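Local coordinates for protein KLLA0C04147p (Kluyveromyces lactis, PDB 5H2D) that binds ergosterol in its oxysterol-binding-protein-related domain, the part present here, and probably transfers sterols between membranes, at residues 272-283 with 309-320. Residues are numbered along the deposited sequence; the frame is centred on the assembly and turned at random.
Sequences RWNESVSAKKVL and KYDGTRFNVWHV
Strands 276-281 and 314-319 pair antiparallel, with A279 and F315 exchanging backbone hydrogen bonds (A279 N to F315 O and F315 N to A279 O, both 2.9 Å), while V317 and W318 both face V277 in a classic beta bulge. The pair illustrates how a bulge lets one strand gain a residue without breaking the sheet. Strand 314-319 comes last in a run of antiparallel strands in this sterol-binding domain, pairing with 276-281, which itself pairs with 265-272, and helix 95-108 packs against F315, V317 and W318.

On that buried face, A279 CB lies over the F315 ring in an off-centre CH-pi contact, 4.2 Å from its centroid. F315 CG sits between its backbone N and carbonyl carbon (chi1 53°), which swings the ring back beneath A279. V277 CG2 meets W318 CE3 at 3.9 Å, and the indole continues past the strand until its CH2 reaches W273 O; Y82 adds an edge-to-face partner.

S278, N316 and H319 lie on the other face. S278 OG donates to N316 OD1 in the plane of the amide carbonyl, while N316 ND2 is held by S305. E275 O lies over the centre of the H319 ring, 3.4 Å above its plane, and H319 ND1 donates a hydrogen bond to V320 O.

Near the turn, the K281 chain crosses the Y310 ring at a slant, K281 CD 3.7 Å from Y310 CD2. K281 NZ forms a salt bridge with E266 and a hydrogen bond to V282 O, and the side chain makes a cation-pi contact with W267. Cut back to alanine, this position is likely to leave E266 without its cationic mate and to open a gap beside Y310. One water ties the turn together, accepting from K281 N (2.8 Å) and donating to K309 O and T313 O.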
ATOM      1  N   ARG A 272      -0.337  16.089  11.309  1.00 16.83           N
ATOM      2  CA  ARG A 272       0.979  15.710  10.819  1.00 18.39           C
ATOM      3  C   ARG A 272       0.913  14.234  10.461  1.00 16.14           C
ATOM      4  O   ARG A 272       0.511  13.414  11.289  1.00 18.47           O
ATOM      5  CB  ARG A 272       2.058  16.014  11.861  1.00 21.48           C
ATOM      6  CG  ARG A 272       2.055  17.492  12.283  1.00 28.38           C
ATOM      7  CD  ARG A 272       3.314  17.880  13.038  1.00 32.27           C
ATOM      8  NE  ARG A 272       4.377  18.299  12.128  1.00 38.56           N
ATOM      9  CZ  ARG A 272       5.672  18.257  12.420  1.00 38.40           C
ATOM     10  NH1 ARG A 272       6.075  17.801  13.599  1.00 42.32           N
ATOM     11  NH2 ARG A 272       6.566  18.659  11.528  1.00 39.12           N
ATOM     12  N   TRP A 273       1.253  13.911   9.217  1.00 16.79           N
ATOM     13  CA  TRP A 273       1.029  12.541   8.756  1.00 16.91           C
ATOM     14  C   TRP A 273       1.974  11.533   9.393  1.00 18.56           C
ATOM     15  O   TRP A 273       1.806  10.330   9.157  1.00 16.94           O
ATOM     16  CB  TRP A 273       1.097  12.454   7.219  1.00 16.16           C
ATOM     17  CG  TRP A 273       2.293  13.085   6.539  1.00 18.75           C
ATOM     18  CD1 TRP A 273       2.337  14.304   5.912  1.00 16.48           C
ATOM     19  CD2 TRP A 273       3.597  12.511   6.391  1.00 16.74           C
ATOM     20  NE1 TRP A 273       3.598  14.525   5.394  1.00 16.80           N
ATOM     21  CE2 TRP A 273       4.389  13.443   5.683  1.00 17.92           C
ATOM     22  CE3 TRP A 273       4.181  11.301   6.802  1.00 14.91           C
ATOM     23  CZ2 TRP A 273       5.725  13.209   5.377  1.00 16.17           C
ATOM     24  CZ3 TRP A 273       5.509  11.069   6.493  1.00 13.93           C
ATOM     25  CH2 TRP A 273       6.267  12.021   5.787  1.00 15.18           C
ATOM     26  N   ASN A 274       2.936  11.963  10.207  1.00 18.42           N
ATOM     27  CA  ASN A 274       3.705  11.031  11.018  1.00 17.59           C
ATOM     28  C   ASN A 274       3.183  10.925  12.449  1.00 19.64           C
ATOM     29  O   ASN A 274       3.819  10.266  13.276  1.00 19.47           O
ATOM     30  CB  ASN A 274       5.189  11.423  11.026  1.00 15.17           C
ATOM     31  CG  ASN A 274       5.443  12.735  11.715  1.00 22.23           C
ATOM     32  OD1 ASN A 274       4.582  13.620  11.739  1.00 19.83           O
ATOM     33  ND2 ASN A 274       6.640  12.882  12.275  1.00 25.53           N
ATOM     34  N   GLU A 275       2.023  11.521  12.752  1.00 17.08           N
ATOM     35  CA  GLU A 275       1.564  11.588  14.135  1.00 18.51           C
ATOM     36  C   GLU A 275       0.056  11.420  14.297  1.00 18.35           C
ATOM     37  O   GLU A 275      -0.390  10.433  14.879  1.00 17.70           O
ATOM     38  CB  GLU A 275       2.004  12.907  14.770  1.00 24.21           C
ATOM     39  CG  GLU A 275       1.703  12.997  16.258  1.00 27.52           C
ATOM     40  CD  GLU A 275       2.267  14.260  16.892  1.00 39.65           C
ATOM     41  OE1 GLU A 275       2.727  15.156  16.145  1.00 38.52           O
ATOM     42  OE2 GLU A 275       2.249  14.352  18.140  1.00 44.23           O
ATOM     43  N   SER A 276      -0.745  12.367  13.817  1.00 17.54           N
ATOM     44  CA  SER A 276      -2.179  12.274  14.070  1.00 18.47           C
ATOM     45  C   SER A 276      -2.916  13.247  13.166  1.00 16.42           C
ATOM     46  O   SER A 276      -2.348  14.238  12.696  1.00 18.39           O
ATOM     47  CB  SER A 276      -2.515  12.563  15.537  1.00 21.58           C
ATOM     48  OG  SER A 276      -2.185  13.897  15.880  1.00 22.26           O
ATOM     49  N   VAL A 277      -4.195  12.953  12.936  1.00 16.77           N
ATOM     50  CA  VAL A 277      -5.068  13.800  12.134  1.00 18.27           C
ATOM     51  C   VAL A 277      -6.389  13.996  12.871  1.00 17.95           C
ATOM     52  O   VAL A 277      -6.962  13.033  13.391  1.00 19.76           O
ATOM     53  CB  VAL A 277      -5.322  13.210  10.737  1.00 18.55           C
ATOM     54  CG1 VAL A 277      -6.470  13.949  10.064  1.00 18.81           C
ATOM     55  CG2 VAL A 277      -4.049  13.308   9.898  1.00 17.42           C
ATOM     56  N   SER A 278      -6.862  15.236  12.903  1.00 19.64           N
ATOM     57  CA  SER A 278      -8.121  15.620  13.527  1.00 20.84           C
ATOM     58  C   SER A 278      -8.994  16.299  12.482  1.00 20.98           C
ATOM     59  O   SER A 278      -8.529  16.684  11.409  1.00 18.03           O
ATOM     60  CB  SER A 278      -7.879  16.561  14.716  1.00 20.34           C
ATOM     61  OG  SER A 278      -7.146  15.904  15.738  1.00 34.02           O
ATOM     62  N   ALA A 279     -10.278  16.464  12.800  1.00 18.43           N
ATOM     63  CA  ALA A 279     -11.204  17.016  11.823  1.00 18.58           C
ATOM     64  C   ALA A 279     -12.271  17.818  12.549  1.00 17.79           C
ATOM     65  O   ALA A 279     -12.416  17.735  13.770  1.00 18.80           O
ATOM     66  CB  ALA A 279     -11.855  15.919  10.971  1.00 20.63           C
ATOM     67  N   LYS A 280     -13.034  18.579  11.774  1.00 18.69           N
ATOM     68  CA  LYS A 280     -14.170  19.305  12.323  1.00 20.71           C
ATOM     69  C   LYS A 280     -15.210  19.517  11.236  1.00 18.72           C
ATOM     70  O   LYS A 280     -14.892  19.579  10.044  1.00 17.10           O
ATOM     71  CB  LYS A 280     -13.738  20.652  12.913  1.00 25.65           C
ATOM     72  CG  LYS A 280     -13.410  21.698  11.880  1.00 25.90           C
ATOM     73  CD  LYS A 280     -12.293  22.608  12.376  1.00 36.31           C
ATOM     74  CE  LYS A 280     -12.500  22.980  13.826  1.00 32.90           C
ATOM     75  NZ  LYS A 280     -13.847  23.593  14.034  1.00 39.39           N
ATOM     76  N   LYS A 281     -16.466  19.606  11.663  1.00 19.24           N
ATOM     77  CA  LYS A 281     -17.536  19.971  10.755  1.00 21.43           C
ATOM     78  C   LYS A 281     -17.435  21.448  10.415  1.00 23.69           C
ATOM     79  O   LYS A 281     -17.208  22.289  11.290  1.00 22.09           O
ATOM     80  CB  LYS A 281     -18.899  19.675  11.385  1.00 20.24           C
ATOM     81  CG  LYS A 281     -20.085  19.867  10.435  1.00 19.95           C
ATOM     82  CD  LYS A 281     -20.299  18.617   9.575  1.00 21.13           C
ATOM     83  CE  LYS A 281     -21.374  18.813   8.498  1.00 22.47           C
ATOM     84  NZ  LYS A 281     -21.096  19.962   7.597  1.00 22.37           N
ATOM     85  N   VAL A 282     -17.585  21.753   9.138  1.00 18.08           N
ATOM     86  CA  VAL A 282     -17.677  23.128   8.663  1.00 23.64           C
ATOM     87  C   VAL A 282     -19.151  23.501   8.611  1.00 25.07           C
ATOM     88  O   VAL A 282     -19.963  22.772   8.029  1.00 25.64           O
ATOM     89  CB  VAL A 282     -17.012  23.278   7.286  1.00 24.66           C
ATOM     90  CG1 VAL A 282     -17.237  24.675   6.735  1.00 25.08           C
ATOM     91  CG2 VAL A 282     -15.515  22.985   7.391  1.00 22.52           C
ATOM     92  N   LEU A 283     -19.498  24.627   9.236  1.00 26.10           N
ATOM     93  CA  LEU A 283     -20.896  24.970   9.477  1.00 30.61           C
ATOM     94  C   LEU A 283     -21.490  25.856   8.392  1.00 31.11           C
ATOM     95  O   LEU A 283     -22.699  25.784   8.138  1.00 34.96           O
ATOM     96  CB  LEU A 283     -21.030  25.660  10.835  1.00 30.60           C
ATOM     97  CG  LEU A 283     -20.305  24.910  11.950  1.00 29.09           C
ATOM     98  CD1 LEU A 283     -20.263  25.733  13.227  1.00 30.96           C
ATOM     99  CD2 LEU A 283     -20.972  23.560  12.191  1.00 28.00           C
ATOM    100  N   LYS A 309     -18.202  14.714  15.182  1.00 22.26           N
ATOM    101  CA  LYS A 309     -19.019  15.755  15.787  1.00 22.12           C
ATOM    102  C   LYS A 309     -19.567  16.646  14.684  1.00 22.04           C
ATOM    103  O   LYS A 309     -18.839  17.019  13.761  1.00 19.86           O
ATOM    104  CB  LYS A 309     -18.207  16.597  16.787  1.00 20.38           C
ATOM    105  CG  LYS A 309     -17.569  15.824  17.923  1.00 27.17           C
ATOM    106  CD  LYS A 309     -18.607  15.204  18.847  1.00 29.28           C
ATOM    107  CE  LYS A 309     -17.939  14.588  20.069  1.00 36.55           C
ATOM    108  NZ  LYS A 309     -18.916  14.057  21.069  1.00 38.76           N
ATOM    109  N   TYR A 310     -20.851  16.986  14.773  1.00 20.43           N
ATOM    110  CA  TYR A 310     -21.475  17.845  13.776  1.00 19.09           C
ATOM    111  C   TYR A 310     -21.603  19.296  14.225  1.00 20.51           C
ATOM    112  O   TYR A 310     -22.058  20.135  13.441  1.00 19.47           O
ATOM    113  CB  TYR A 310     -22.854  17.292  13.392  1.00 19.72           C
ATOM    114  CG  TYR A 310     -22.800  16.223  12.312  1.00 18.65           C
ATOM    115  CD1 TYR A 310     -22.477  14.904  12.624  1.00 20.59           C
ATOM    116  CD2 TYR A 310     -23.060  16.541  10.985  1.00 16.83           C
ATOM    117  CE1 TYR A 310     -22.422  13.927  11.643  1.00 20.91           C
ATOM    118  CE2 TYR A 310     -22.998  15.569   9.991  1.00 21.96           C
ATOM    119  CZ  TYR A 310     -22.683  14.268  10.333  1.00 20.24           C
ATOM    120  OH  TYR A 310     -22.631  13.291   9.364  1.00 21.72           O
ATOM    121  N   ASP A 311     -21.190  19.619  15.445  1.00 22.21           N
ATOM    122  CA  ASP A 311     -21.365  20.967  15.975  1.00 24.93           C
ATOM    123  C   ASP A 311     -20.182  21.884  15.691  1.00 26.63           C
ATOM    124  O   ASP A 311     -20.191  23.037  16.135  1.00 28.16           O
ATOM    125  CB  ASP A 311     -21.635  20.917  17.484  1.00 26.75           C
ATOM    126  CG  ASP A 311     -20.518  20.251  18.271  1.00 28.12           C
ATOM    127  OD1 ASP A 311     -19.425  20.015  17.709  1.00 26.23           O
ATOM    128  OD2 ASP A 311     -20.731  19.967  19.473  1.00 31.33           O
ATOM    129  N   GLY A 312     -19.164  21.408  14.966  1.00 24.70           N
ATOM    130  CA  GLY A 312     -18.021  22.238  14.651  1.00 24.71           C
ATOM    131  C   GLY A 312     -16.857  22.126  15.611  1.00 24.32           C
ATOM    132  O   GLY A 312     -15.818  22.753  15.370  1.00 26.95           O
ATOM    133  N   THR A 313     -16.991  21.360  16.690  1.00 22.89           N
ATOM    134  CA  THR A 313     -15.840  21.108  17.540  1.00 22.48           C
ATOM    135  C   THR A 313     -14.941  20.057  16.889  1.00 24.15           C
ATOM    136  O   THR A 313     -15.370  19.284  16.033  1.00 22.51           O
ATOM    137  CB  THR A 313     -16.268  20.642  18.934  1.00 25.14           C
ATOM    138  OG1 THR A 313     -17.008  19.422  18.832  1.00 28.89           O
ATOM    139  CG2 THR A 313     -17.132  21.704  19.616  1.00 25.83           C
ATOM    140  N   ARG A 314     -13.675  20.052  17.295  1.00 22.93           N
ATOM    141  CA  ARG A 314     -12.705  19.146  16.692  1.00 23.36           C
ATOM    142  C   ARG A 314     -12.801  17.754  17.301  1.00 24.82           C
ATOM    143  O   ARG A 314     -13.105  17.587  18.485  1.00 26.02           O
ATOM    144  CB  ARG A 314     -11.283  19.684  16.862  1.00 29.90           C
ATOM    145  CG  ARG A 314     -11.005  20.955  16.082  1.00 35.20           C
ATOM    146  CD  ARG A 314      -9.508  21.180  15.889  1.00 42.72           C
ATOM    147  NE  ARG A 314      -8.786  21.264  17.156  1.00 48.51           N
ATOM    148  CZ  ARG A 314      -8.091  20.265  17.692  1.00 48.06           C
ATOM    149  NH1 ARG A 314      -7.464  20.437  18.850  1.00 56.00           N
ATOM    150  NH2 ARG A 314      -8.016  19.095  17.072  1.00 47.36           N
ATOM    151  N   PHE A 315     -12.523  16.742  16.478  1.00 18.73           N
ATOM    152  CA  PHE A 315     -12.479  15.370  16.962  1.00 19.72           C
ATOM    153  C   PHE A 315     -11.307  14.646  16.317  1.00 19.39           C
ATOM    154  O   PHE A 315     -10.973  14.906  15.158  1.00 20.56           O
ATOM    155  CB  PHE A 315     -13.788  14.620  16.680  1.00 21.22           C
ATOM    156  CG  PHE A 315     -14.227  14.665  15.242  1.00 21.51           C
ATOM    157  CD1 PHE A 315     -14.917  15.764  14.746  1.00 22.31           C
ATOM    158  CD2 PHE A 315     -13.976  13.599  14.393  1.00 21.31           C
ATOM    159  CE1 PHE A 315     -15.338  15.812  13.429  1.00 18.81           C
ATOM    160  CE2 PHE A 315     -14.395  13.636  13.072  1.00 23.09           C
ATOM    161  CZ  PHE A 315     -15.073  14.744  12.585  1.00 21.20           C
ATOM    162  N   ASN A 316     -10.682  13.759  17.087  1.00 22.23           N
ATOM    163  CA  ASN A 316      -9.592  12.941  16.569  1.00 20.97           C
ATOM    164  C   ASN A 316     -10.136  11.870  15.635  1.00 23.02           C
ATOM    165  O   ASN A 316     -11.203  11.296  15.872  1.00 23.00           O
ATOM    166  CB  ASN A 316      -8.825  12.294  17.721  1.00 24.50           C
ATOM    167  CG  ASN A 316      -8.126  13.315  18.594  1.00 30.31           C
ATOM    168  OD1 ASN A 316      -7.679  14.352  18.110  1.00 36.67           O
ATOM    169  ND2 ASN A 316      -8.035  13.028  19.893  1.00 36.29           N
ATOM    170  N   VAL A 317      -9.398  11.602  14.556  1.00 18.68           N
ATOM    171  CA  VAL A 317      -9.778  10.587  13.588  1.00 18.21           C
ATOM    172  C   VAL A 317      -8.722   9.500  13.468  1.00 20.61           C
ATOM    173  O   VAL A 317      -9.057   8.313  13.374  1.00 20.95           O
ATOM    174  CB  VAL A 317     -10.071  11.210  12.203  1.00 18.55           C
ATOM    175  CG1 VAL A 317     -11.262  12.161  12.283  1.00 22.12           C
ATOM    176  CG2 VAL A 317      -8.855  11.932  11.673  1.00 28.60           C
ATOM    177  N   TRP A 318      -7.441   9.874  13.476  1.00 17.18           N
ATOM    178  CA  TRP A 318      -6.368   8.908  13.274  1.00 18.42           C
ATOM    179  C   TRP A 318      -5.145   9.281  14.104  1.00 15.38           C
ATOM    180  O   TRP A 318      -4.798  10.459  14.217  1.00 16.64           O
ATOM    181  CB  TRP A 318      -5.991   8.824  11.784  1.00 15.54           C
ATOM    182  CG  TRP A 318      -4.730   8.060  11.568  1.00 14.52           C
ATOM    183  CD1 TRP A 318      -4.591   6.700  11.527  1.00 15.63           C
ATOM    184  CD2 TRP A 318      -3.416   8.604  11.417  1.00 14.72           C
ATOM    185  NE1 TRP A 318      -3.269   6.366  11.359  1.00 13.95           N
ATOM    186  CE2 TRP A 318      -2.527   7.517  11.282  1.00 14.05           C
ATOM    187  CE3 TRP A 318      -2.905   9.903  11.380  1.00 16.64           C
ATOM    188  CZ2 TRP A 318      -1.156   7.690  11.098  1.00 14.60           C
ATOM    189  CZ3 TRP A 318      -1.537  10.077  11.200  1.00 18.16           C
ATOM    190  CH2 TRP A 318      -0.682   8.973  11.068  1.00 16.78           C
ATOM    191  N   HIS A 319      -4.488   8.269  14.674  1.00 17.38           N
ATOM    192  CA  HIS A 319      -3.207   8.459  15.339  1.00 17.70           C
ATOM    193  C   HIS A 319      -2.284   7.304  14.985  1.00 15.99           C
ATOM    194  O   HIS A 319      -2.736   6.164  14.856  1.00 17.13           O
ATOM    195  CB  HIS A 319      -3.364   8.539  16.866  1.00 21.25           C
ATOM    196  CG  HIS A 319      -2.149   9.056  17.572  1.00 28.08           C
ATOM    197  ND1 HIS A 319      -0.992   8.315  17.707  1.00 24.65           N
ATOM    198  CD2 HIS A 319      -1.910  10.242  18.183  1.00 29.15           C
ATOM    199  CE1 HIS A 319      -0.095   9.022  18.371  1.00 26.74           C
ATOM    200  NE2 HIS A 319      -0.624  10.196  18.668  1.00 28.94           N
ATOM    201  N   VAL A 320      -0.990   7.606  14.853  1.00 16.78           N
ATOM    202  CA  VAL A 320      -0.008   6.595  14.469  1.00 16.57           C
ATOM    203  C   VAL A 320       0.110   5.531  15.552  1.00 19.61           C
ATOM    204  O   VAL A 320       0.041   5.825  16.758  1.00 20.79           O
ATOM    205  CB  VAL A 320       1.351   7.262  14.186  1.00 16.82           C
ATOM    206  CG1 VAL A 320       1.941   7.840  15.458  1.00 20.27           C
ATOM    207  CG2 VAL A 320       2.323   6.269  13.545  1.00 15.71           C
TER
HETATM  208  O   HOH W   1     -17.401  19.197  14.317  1.00 22.15           O